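Local coordinates for protein putative carbohydrate-active enzyme (Uncultured organism, PDB 5WH8) that probably hydrolyses O-glycosidic bonds in cellulose-type polysaccharides, through the family 5 glycoside hydrolase domain of a larger, probably secreted, multi-modular cellulase, at residues L51-K56 / G291-V296; F63-Y68 / D91-I96; Y144-E149 / E165-V170. All coordinates share one frame; numbering follows the deposited sequence. Where two conformers were deposited one is given.

Contact 1 (L51-K56 / G291-V296); sequences LTALVK and GDWNMV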
loop_
_atom_site.group_PDB
_atom_site.type_symbol
_atom_site.label_atom_id
_atom_site.label_comp_id
_atom_site.label_asym_id
_atom_site.label_seq_id
_atom_site.Cartn_x
_atom_site.Cartn_y
_atom_site.Cartn_z
ATOM N N LEU A 51 -7.833 -14.051 -0.496
ATOM C CA LEU A 51 -8.313 -12.721 -0.147
ATOM C C LEU A 51 -9.663 -12.767 0.585
ATOM O O LEU A 51 -9.917 -11.959 1.464
ATOM C CB LEU A 51 -8.416 -11.849 -1.395
ATOM C CG LEU A 51 -7.149 -11.091 -1.817
ATOM C CD1 LEU A 51 -6.859 -9.999 -0.841
ATOM C CD2 LEU A 51 -5.957 -11.995 -1.962
ATOM N N THR A 52 -10.512 -13.747 0.276
ATOM C CA THR A 52 -11.751 -13.923 1.030
ATOM C C THR A 52 -11.438 -14.210 2.513
ATOM O O THR A 52 -12.074 -13.642 3.399
ATOM C CB THR A 52 -12.644 -15.055 0.415
ATOM O OG1 THR A 52 -13.123 -14.652 -0.861
ATOM C CG2 THR A 52 -13.855 -15.321 1.282
ATOM N N ALA A 53 -10.439 -15.053 2.782
ATOM C CA ALA A 53 -10.024 -15.318 4.163
ATOM C C ALA A 53 -9.467 -14.057 4.820
ATOM O O ALA A 53 -9.747 -13.786 5.987
ATOM C CB ALA A 53 -8.972 -16.459 4.216
ATOM N N LEU A 54 -8.663 -13.283 4.088
ATOM C CA LEU A 54 -8.141 -12.048 4.652
ATOM C C LEU A 54 -9.267 -11.103 5.081
ATOM O O LEU A 54 -9.189 -10.439 6.124
ATOM C CB LEU A 54 -7.217 -11.355 3.655
ATOM C CG LEU A 54 -5.785 -11.909 3.631
ATOM C CD1 LEU A 54 -5.070 -11.398 2.407
ATOM C CD2 LEU A 54 -5.055 -11.489 4.889
ATOM N N VAL A 55 -10.303 -10.998 4.262
ATOM C CA VAL A 55 -11.406 -10.084 4.573
ATOM C C VAL A 55 -12.300 -10.627 5.679
ATOM O O VAL A 55 -12.558 -9.930 6.676
ATOM C CB VAL A 55 -12.223 -9.797 3.298
ATOM C CG1 VAL A 55 -13.446 -8.932 3.604
ATOM C CG2 VAL A 55 -11.346 -9.097 2.265
ATOM N N LYS A 56 -12.759 -11.865 5.522
ATOM C CA LYS A 56 -13.711 -12.429 6.477
ATOM C C LYS A 56 -13.097 -12.852 7.810
ATOM O O LYS A 56 -13.770 -12.743 8.847
ATOM C CB LYS A 56 -14.433 -13.636 5.867
ATOM C CG LYS A 56 -15.209 -13.338 4.594
ATOM C CD LYS A 56 -16.281 -12.250 4.740
ATOM C CE LYS A 56 -17.451 -12.693 5.606
ATOM N NZ LYS A 56 -18.511 -11.643 5.666
ATOM N N GLY A 291 -3.555 -24.389 1.682
ATOM C CA GLY A 291 -4.660 -23.468 1.500
ATOM C C GLY A 291 -5.228 -22.949 2.806
ATOM O O GLY A 291 -6.337 -22.436 2.835
ATOM N N ASP A 292 -4.481 -23.117 3.891
ATOM C CA ASP A 292 -4.947 -22.687 5.210
ATOM C C ASP A 292 -4.454 -21.269 5.484
ATOM O O ASP A 292 -3.376 -21.050 6.031
ATOM C CB ASP A 292 -4.466 -23.655 6.303
ATOM C CG ASP A 292 -5.121 -23.397 7.643
ATOM O OD1 ASP A 292 -5.736 -22.331 7.814
ATOM O OD2 ASP A 292 -5.021 -24.265 8.558
ATOM N N TRP A 293 -5.268 -20.311 5.076
ATOM C CA TRP A 293 -4.874 -18.915 5.071
ATOM C C TRP A 293 -4.901 -18.283 6.455
ATOM O O TRP A 293 -4.597 -17.098 6.589
ATOM C CB TRP A 293 -5.792 -18.154 4.105
ATOM C CG TRP A 293 -5.810 -18.798 2.755
ATOM C CD1 TRP A 293 -6.890 -19.375 2.118
ATOM C CD2 TRP A 293 -4.695 -18.953 1.880
ATOM N NE1 TRP A 293 -6.495 -19.874 0.897
ATOM C CE2 TRP A 293 -5.156 -19.631 0.726
ATOM C CE3 TRP A 293 -3.350 -18.594 1.956
ATOM C CZ2 TRP A 293 -4.302 -19.967 -0.330
ATOM C CZ3 TRP A 293 -2.498 -18.915 0.888
ATOM C CH2 TRP A 293 -2.989 -19.594 -0.238
ATOM N N ASN A 294 -5.212 -19.073 7.483
ATOM C CA ASN A 294 -5.172 -18.609 8.861
ATOM C C ASN A 294 -4.054 -19.294 9.670
ATOM O O ASN A 294 -3.946 -19.114 10.888
ATOM C CB ASN A 294 -6.536 -18.820 9.521
ATOM C CG ASN A 294 -7.595 -17.884 8.960
ATOM O OD1 ASN A 294 -7.544 -16.688 9.189
ATOM N ND2 ASN A 294 -8.547 -18.425 8.219
ATOM N N MET A 295 -3.215 -20.066 8.990
ATOM C CA MET A 295 -2.054 -20.703 9.628
ATOM C C MET A 295 -0.915 -19.692 9.759
ATOM O O MET A 295 0.046 -19.701 8.978
ATOM C CB MET A 295 -1.600 -21.918 8.835
ATOM C CG MET A 295 -0.571 -22.766 9.569
ATOM S SD MET A 295 -1.195 -23.569 11.074
ATOM C CE MET A 295 -1.982 -25.017 10.346
ATOM N N VAL A 296 -1.061 -18.810 10.744
ATOM C CA VAL A 296 -0.194 -17.639 10.894
ATOM C C VAL A 296 1.112 -17.948 11.620
ATOM O O VAL A 296 1.184 -18.839 12.472
ATOM C CB VAL A 296 -0.901 -16.501 11.651
ATOM C CG1 VAL A 296 -2.001 -15.887 10.779
ATOM C CG2 VAL A 296 -1.473 -16.964 12.968
#
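Ala53 and Trp293 meet methyl to methylene, CB of the alanine lying 3.6 Å from CB of the tryptophan. This is the tight point of a small surface contact in which helix 48-56 packs against the loop between helices 287-290 and 298-307. Helix 48-56 follows the first barrel strand, 32-36, and the loop comes after the eighth, 268-273, so the contact joins the two ends of the TIM barrel on its outer surface; Trp293 also touches Phe273 of that last strand. The CA atoms of Ala53 and Trp293 are 6.3 Å apart, so the helix approaches the loop backbone closely where its side chain is small. The indole follows at a looser distance and an oblique tilt, its CD1 4.2 Å from Ala53 CB. With Trp293 CG beside the backbone N (chi1 -53°), the ring swings back over its own chain, and Gly291 O sits 3.1 Å above one face, offset toward the rim.

The Asn294 side is slacker: its ND2 stays 4.5 Å from Ala53 CB and instead binds Asp57 OD2, while OD1 accepts from Lys304 NZ. A type I turn from Asp292 to Met295 shapes the loop, closed by Met295 N to Asp292 O (3.1 Å). Asp292 OD1 adds a weak bond to Asn294 N at 3.3 Å. Between the two segments themselves the contact is thus apolar and non-directional, while polar groups of Trp293 and Asn294 bond outside it, to Trp58, Asp57 and Lys304.

Contact 2 (F63-Y68 / D91-I96); sequences FRLAIY and DNMVDI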
loop_
_atom_site.group_PDB
_atom_site.type_symbol
_atom_site.label_atom_id
_atom_site.label_comp_id
_atom_site.label_asym_id
_atom_site.label_seq_id
_atom_site.Cartn_x
_atom_site.Cartn_y
_atom_site.Cartn_z
ATOM N N PHE A 63 -5.862 -4.188 0.673
ATOM C CA PHE A 63 -4.811 -5.096 0.225
ATOM C C PHE A 63 -3.931 -4.369 -0.772
ATOM O O PHE A 63 -4.424 -3.639 -1.615
ATOM C CB PHE A 63 -5.393 -6.378 -0.432
ATOM C CG PHE A 63 -4.381 -7.483 -0.588
ATOM C CD1 PHE A 63 -3.901 -8.180 0.502
ATOM C CD2 PHE A 63 -3.865 -7.787 -1.833
ATOM C CE1 PHE A 63 -2.934 -9.153 0.369
ATOM C CE2 PHE A 63 -2.898 -8.772 -1.979
ATOM C CZ PHE A 63 -2.443 -9.466 -0.890
ATOM N N ARG A 64 -2.629 -4.593 -0.688
ATOM C CA ARG A 64 -1.663 -3.936 -1.570
ATOM C C ARG A 64 -1.015 -4.949 -2.515
ATOM O O ARG A 64 -0.500 -5.974 -2.081
ATOM C CB ARG A 64 -0.611 -3.221 -0.713
ATOM C CG ARG A 64 0.567 -2.617 -1.467
ATOM C CD ARG A 64 1.447 -1.981 -0.438
ATOM N NE ARG A 64 2.583 -1.165 -0.859
ATOM C CZ ARG A 64 3.868 -1.465 -0.665
ATOM N NH1 ARG A 64 4.266 -2.646 -0.200
ATOM N NH2 ARG A 64 4.781 -0.569 -0.973
ATOM N N LEU A 65 -1.047 -4.614 -3.806
ATOM C CA LEU A 65 -0.462 -5.410 -4.867
ATOM C C LEU A 65 0.928 -4.858 -5.169
ATOM O O LEU A 65 1.072 -3.845 -5.848
ATOM C CB LEU A 65 -1.365 -5.383 -6.120
ATOM C CG LEU A 65 -2.809 -5.833 -5.930
ATOM C CD1 LEU A 65 -3.567 -5.572 -7.208
ATOM C CD2 LEU A 65 -2.912 -7.277 -5.545
ATOM N N ALA A 66 1.939 -5.539 -4.647
ATOM C CA ALA A 66 3.330 -5.131 -4.850
ATOM C C ALA A 66 3.827 -5.674 -6.182
ATOM O O ALA A 66 4.185 -6.851 -6.285
ATOM C CB ALA A 66 4.208 -5.636 -3.713
ATOM N N ILE A 67 3.839 -4.799 -7.183
ATOM C CA ILE A 67 4.201 -5.154 -8.550
ATOM C C ILE A 67 5.674 -4.802 -8.767
ATOM O O ILE A 67 6.004 -3.675 -9.108
ATOM C CB ILE A 67 3.288 -4.419 -9.543
ATOM C CG1 ILE A 67 1.828 -4.808 -9.295
ATOM C CG2 ILE A 67 3.663 -4.736 -10.990
ATOM C CD1 ILE A 67 0.885 -3.689 -9.539
ATOM N N TYR A 68 6.561 -5.750 -8.477
ATOM C CA TYR A 68 7.990 -5.485 -8.622
ATOM C C TYR A 68 8.285 -5.092 -10.051
ATOM O O TYR A 68 7.734 -5.702 -10.968
ATOM C CB TYR A 68 8.827 -6.706 -8.269
ATOM C CG TYR A 68 9.175 -6.843 -6.804
ATOM C CD1 TYR A 68 8.212 -7.210 -5.878
ATOM C CD2 TYR A 68 10.480 -6.653 -6.363
ATOM C CE1 TYR A 68 8.536 -7.375 -4.546
ATOM C CE2 TYR A 68 10.807 -6.802 -5.036
ATOM C CZ TYR A 68 9.835 -7.172 -4.136
ATOM O OH TYR A 68 10.174 -7.340 -2.801
ATOM N N ASP A 91 -5.507 -6.595 -12.941
ATOM C CA ASP A 91 -6.921 -6.256 -13.058
ATOM C C ASP A 91 -7.803 -7.296 -12.360
ATOM O O ASP A 91 -8.798 -6.942 -11.717
ATOM C CB ASP A 91 -7.372 -6.184 -14.515
ATOM C CG ASP A 91 -6.818 -4.985 -15.287
ATOM O OD1 ASP A 91 -6.362 -3.981 -14.698
ATOM O OD2 ASP A 91 -6.886 -5.048 -16.541
ATOM N N ASN A 92 -7.459 -8.575 -12.520
ATOM C CA ASN A 92 -8.199 -9.648 -11.857
ATOM C C ASN A 92 -8.175 -9.476 -10.333
ATOM O O ASN A 92 -9.195 -9.638 -9.663
ATOM C CB ASN A 92 -7.639 -11.030 -12.221
ATOM C CG ASN A 92 -7.909 -11.432 -13.673
ATOM O OD1 ASN A 92 -8.698 -10.813 -14.384
ATOM N ND2 ASN A 92 -7.244 -12.496 -14.106
ATOM N N MET A 93 -7.005 -9.162 -9.786
ATOM C CA MET A 93 -6.876 -8.959 -8.339
ATOM C C MET A 93 -7.679 -7.735 -7.881
ATOM O O MET A 93 -8.313 -7.758 -6.824
ATOM C CB MET A 93 -5.413 -8.788 -7.933
ATOM C CG MET A 93 -4.534 -9.981 -8.215
ATOM S SD MET A 93 -5.141 -11.518 -7.514
ATOM C CE MET A 93 -5.374 -11.086 -5.806
ATOM N N VAL A 94 -7.647 -6.659 -8.666
ATOM C CA VAL A 94 -8.444 -5.461 -8.355
ATOM C C VAL A 94 -9.945 -5.806 -8.308
ATOM O O VAL A 94 -10.681 -5.329 -7.437
ATOM C CB VAL A 94 -8.163 -4.330 -9.377
ATOM C CG1 VAL A 94 -9.107 -3.138 -9.153
ATOM C CG2 VAL A 94 -6.701 -3.902 -9.289
ATOM N N ASP A 95 -10.394 -6.653 -9.228
ATOM C CA ASP A 95 -11.799 -7.051 -9.264
ATOM C C ASP A 95 -12.177 -7.928 -8.056
ATOM O O ASP A 95 -13.288 -7.805 -7.517
ATOM C CB ASP A 95 -12.122 -7.798 -10.566
ATOM C CG ASP A 95 -12.042 -6.909 -11.800
ATOM O OD1 ASP A 95 -12.261 -5.679 -11.704
ATOM O OD2 ASP A 95 -11.781 -7.461 -12.892
ATOM N N ILE A 96 -11.272 -8.807 -7.627
ATOM C CA ILE A 96 -11.523 -9.620 -6.432
ATOM C C ILE A 96 -11.689 -8.693 -5.235
ATOM O O ILE A 96 -12.631 -8.861 -4.452
ATOM C CB ILE A 96 -10.398 -10.645 -6.177
ATOM C CG1 ILE A 96 -10.491 -11.768 -7.216
ATOM C CG2 ILE A 96 -10.481 -11.265 -4.778
ATOM C CD1 ILE A 96 -9.212 -12.555 -7.350
#
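Arg64 NH1, on the inner side of strand 62-68, is gripped by Glu237 OE1, in a salt bridge, and by Ser35 OG of strand 32-36, while the next residue, Leu65, turns outward to pack on Met93 and Val94 of helix 83-100. The two faces of the strand therefore differ sharply: charge inside the barrel, hydrocarbon between barrel and helix.

Leu65 reaches out with CG beside its own backbone N (chi1 -56°) and an extended second torsion, presenting both methyls to the helix. They straddle Met93 CB: CD2 touches it at 3.8 Å, and CD1 lies equally near. CD2 also approaches Met93 CG at 4.1 Å. From there the methionine folds back on itself at chi2 and chi3, so its terminal methyl turns aside to Leu51 of helix 48-56. On the other flank Leu65 CD1 meets Val94 CG2 at 4.1 Å, the two side chains lying roughly perpendicular. Leu65 CD2 has a further neighbour on its own strand, lying in the ring plane at the edge of Phe63, 3.9 Å from CE2.

All three touching residues are buried. Elsewhere on helix 83-100, Asp91 bonds to Tyr131 of helix 122-135 and to His136, and Val94 O accepts a hydrogen bond from His141 NE2. Strand 62-68, helix 83-100 and strand 103-109 form a beta-alpha-beta unit, and this leucine-on-helix packing is that of the layer between strands and helices in a TIM barrel.

Contact 3 (Y144-E149 / E165-V170); sequences YEICNE and EAVIPV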
loop_
_atom_site.group_PDB
_atom_site.type_symbol
_atom_site.label_atom_id
_atom_site.label_comp_id
_atom_site.label_asym_id
_atom_site.label_seq_id
_atom_site.Cartn_x
_atom_site.Cartn_y
_atom_site.Cartn_z
ATOM N N TYR A 144 -3.489 4.613 -6.103
ATOM C CA TYR A 144 -2.345 4.456 -7.007
ATOM C C TYR A 144 -1.023 4.822 -6.305
ATOM O O TYR A 144 -0.767 5.995 -6.007
ATOM C CB TYR A 144 -2.564 5.337 -8.268
ATOM C CG TYR A 144 -3.844 5.049 -9.071
ATOM C CD1 TYR A 144 -4.278 3.738 -9.307
ATOM C CD2 TYR A 144 -4.586 6.095 -9.626
ATOM C CE1 TYR A 144 -5.413 3.493 -10.073
ATOM C CE2 TYR A 144 -5.716 5.862 -10.361
ATOM C CZ TYR A 144 -6.132 4.557 -10.582
ATOM O OH TYR A 144 -7.251 4.321 -11.352
ATOM N N GLU A 145 -0.184 3.819 -6.022
ATOM C CA GLU A 145 1.117 4.034 -5.381
ATOM C C GLU A 145 2.186 4.008 -6.483
ATOM O O GLU A 145 2.573 2.936 -6.956
ATOM C CB GLU A 145 1.368 2.964 -4.303
ATOM C CG GLU A 145 2.701 3.113 -3.564
ATOM C CD GLU A 145 2.885 2.148 -2.403
ATOM O OE1 GLU A 145 2.041 1.243 -2.225
ATOM O OE2 GLU A 145 3.910 2.274 -1.689
ATOM N N ILE A 146 2.642 5.191 -6.904
ATOM C CA ILE A 146 3.352 5.340 -8.178
ATOM C C ILE A 146 4.857 4.956 -8.127
ATOM O O ILE A 146 5.455 4.757 -9.200
ATOM C CB ILE A 146 3.164 6.800 -8.749
ATOM C CG1 ILE A 146 3.586 7.867 -7.725
ATOM C CG2 ILE A 146 1.717 7.010 -9.192
ATOM C CD1 ILE A 146 3.748 9.293 -8.337
ATOM N N CYS A 147 5.456 4.860 -6.937
ATOM C CA CYS A 147 6.862 4.413 -6.773
ATOM C C CYS A 147 7.199 4.025 -5.321
ATOM O O CYS A 147 7.591 4.856 -4.513
ATOM C CB CYS A 147 7.860 5.494 -7.254
ATOM S SG CYS A 147 7.612 7.161 -6.590
ATOM N N ASN A 148 7.090 2.736 -5.030
ATOM C CA ASN A 148 7.320 2.168 -3.684
ATOM C C ASN A 148 8.396 2.838 -2.792
ATOM O O ASN A 148 8.066 3.511 -1.790
ATOM C CB ASN A 148 7.665 0.681 -3.880
ATOM C CG ASN A 148 8.127 -0.013 -2.608
ATOM O OD1 ASN A 148 7.457 0.041 -1.581
ATOM N ND2 ASN A 148 9.274 -0.693 -2.685
ATOM N N GLU A 149 9.665 2.609 -3.121
ATOM C CA GLU A 149 10.810 3.076 -2.310
ATOM C C GLU A 149 11.935 3.647 -3.167
ATOM O O GLU A 149 12.892 2.938 -3.510
ATOM C CB GLU A 149 11.384 1.945 -1.436
ATOM C CG GLU A 149 10.491 1.641 -0.234
ATOM C CD GLU A 149 11.029 0.533 0.649
ATOM O OE1 GLU A 149 12.112 -0.027 0.356
ATOM O OE2 GLU A 149 10.381 0.208 1.669
ATOM N N GLU A 165 5.835 14.338 -11.446
ATOM C CA GLU A 165 5.280 15.328 -12.364
ATOM C C GLU A 165 5.203 14.787 -13.805
ATOM O O GLU A 165 4.507 15.373 -14.649
ATOM C CB GLU A 165 6.093 16.626 -12.255
ATOM C CG GLU A 165 5.808 17.348 -10.936
ATOM C CD GLU A 165 6.676 18.559 -10.656
ATOM O OE1 GLU A 165 7.692 18.771 -11.353
ATOM O OE2 GLU A 165 6.339 19.290 -9.701
ATOM N N ALA A 166 5.877 13.666 -14.075
ATOM C CA ALA A 166 5.729 12.930 -15.350
ATOM C C ALA A 166 4.536 11.969 -15.325
ATOM O O ALA A 166 3.759 11.888 -16.287
ATOM C CB ALA A 166 7.028 12.152 -15.684
ATOM N N VAL A 167 4.385 11.236 -14.231
ATOM C CA VAL A 167 3.346 10.208 -14.138
ATOM C C VAL A 167 1.959 10.748 -13.740
ATOM O O VAL A 167 0.945 10.265 -14.240
ATOM C CB VAL A 167 3.793 9.085 -13.124
ATOM C CG1 VAL A 167 2.663 8.149 -12.786
ATOM C CG2 VAL A 167 5.011 8.309 -13.684
ATOM N N ILE A 168 1.884 11.711 -12.824
ATOM C CA ILE A 168 0.581 12.127 -12.309
ATOM C C ILE A 168 -0.297 12.736 -13.415
ATOM O O ILE A 168 -1.492 12.445 -13.461
ATOM C CB ILE A 168 0.728 13.083 -11.106
ATOM C CG1 ILE A 168 1.238 12.265 -9.895
ATOM C CG2 ILE A 168 -0.608 13.773 -10.771
ATOM C CD1 ILE A 168 1.542 13.095 -8.681
ATOM N N PRO A 169 0.280 13.547 -14.323
ATOM C CA PRO A 169 -0.605 14.039 -15.396
ATOM C C PRO A 169 -1.178 12.932 -16.289
ATOM O O PRO A 169 -2.282 13.072 -16.834
ATOM C CB PRO A 169 0.315 14.973 -16.201
ATOM C CG PRO A 169 1.331 15.441 -15.195
ATOM C CD PRO A 169 1.594 14.210 -14.341
ATOM N N VAL A 170 -0.430 11.854 -16.456
ATOM C CA VAL A 170 -0.875 10.712 -17.253
ATOM C C VAL A 170 -2.037 10.009 -16.553
ATOM O O VAL A 170 -2.998 9.574 -17.192
ATOM C CB VAL A 170 0.286 9.735 -17.492
ATOM C CG1 VAL A 170 -0.190 8.442 -18.126
ATOM C CG2 VAL A 170 1.370 10.395 -18.356
#
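Strand 142-145 ends just before Ile146, whose backbone leaves the extended form (phi/psi -81°/-17°); its CA lies 7.7 Å from the CA of Val167 on helix 157-172. The isoleucine points at the helix and touches it with two separate branches. CG2 meets Val167 CG1 at 3.9 Å, the two side chains running past one another in opposing senses. The longer arm takes the crowded position between backbone N and carbonyl carbon (chi1 55°), which sends CD1 to Ile168 CG1 at 4.2 Å, here nearly square to its partner.

These residues pack the fourth barrel strand against the helix of its own beta-alpha-beta unit, which runs on to strand 180-182. Past Ile146 the chain carries Asn148 and Glu149 toward the barrel mouth, where family 5 enzymes as a rule keep an Asn-Glu pair of the active site; in this chain Asn148 binds Arg64 and Glu149 binds His209.

Pro169 kinks the helix, because its N cannot bond to the preceding turn, and Val170 N makes a weak bond of 3.1 Å to Val167 O. Val167 also touches Leu122 and Trp129 of helix 122-135, and Tyr163 OH bonds to Ile146 O.

Overall arrangement
After the N-terminal hairpin and the first barrel strand, 32-36, the chain forms helix 48-56, which opens contact 1, and then strand 62-68. Contact 2 is closed by helix 83-100 after 22 intervening residues, and contact 3 later by helix 157-172 returning to the end of strand 142-145; the two follow in series. Contact 1 closes last, when the loop at 291-296 comes back to helix 48-56 and spans both others. Contacts 1 and 2 touch through Leu51 and Leu54 packing on Phe63, and contacts 2 and 3 through the Arg64-Glu145 salt bridge inside the barrel. Contacts 1 and 3 lie on opposite sides of the chain's centre, their centres about 31 Å apart.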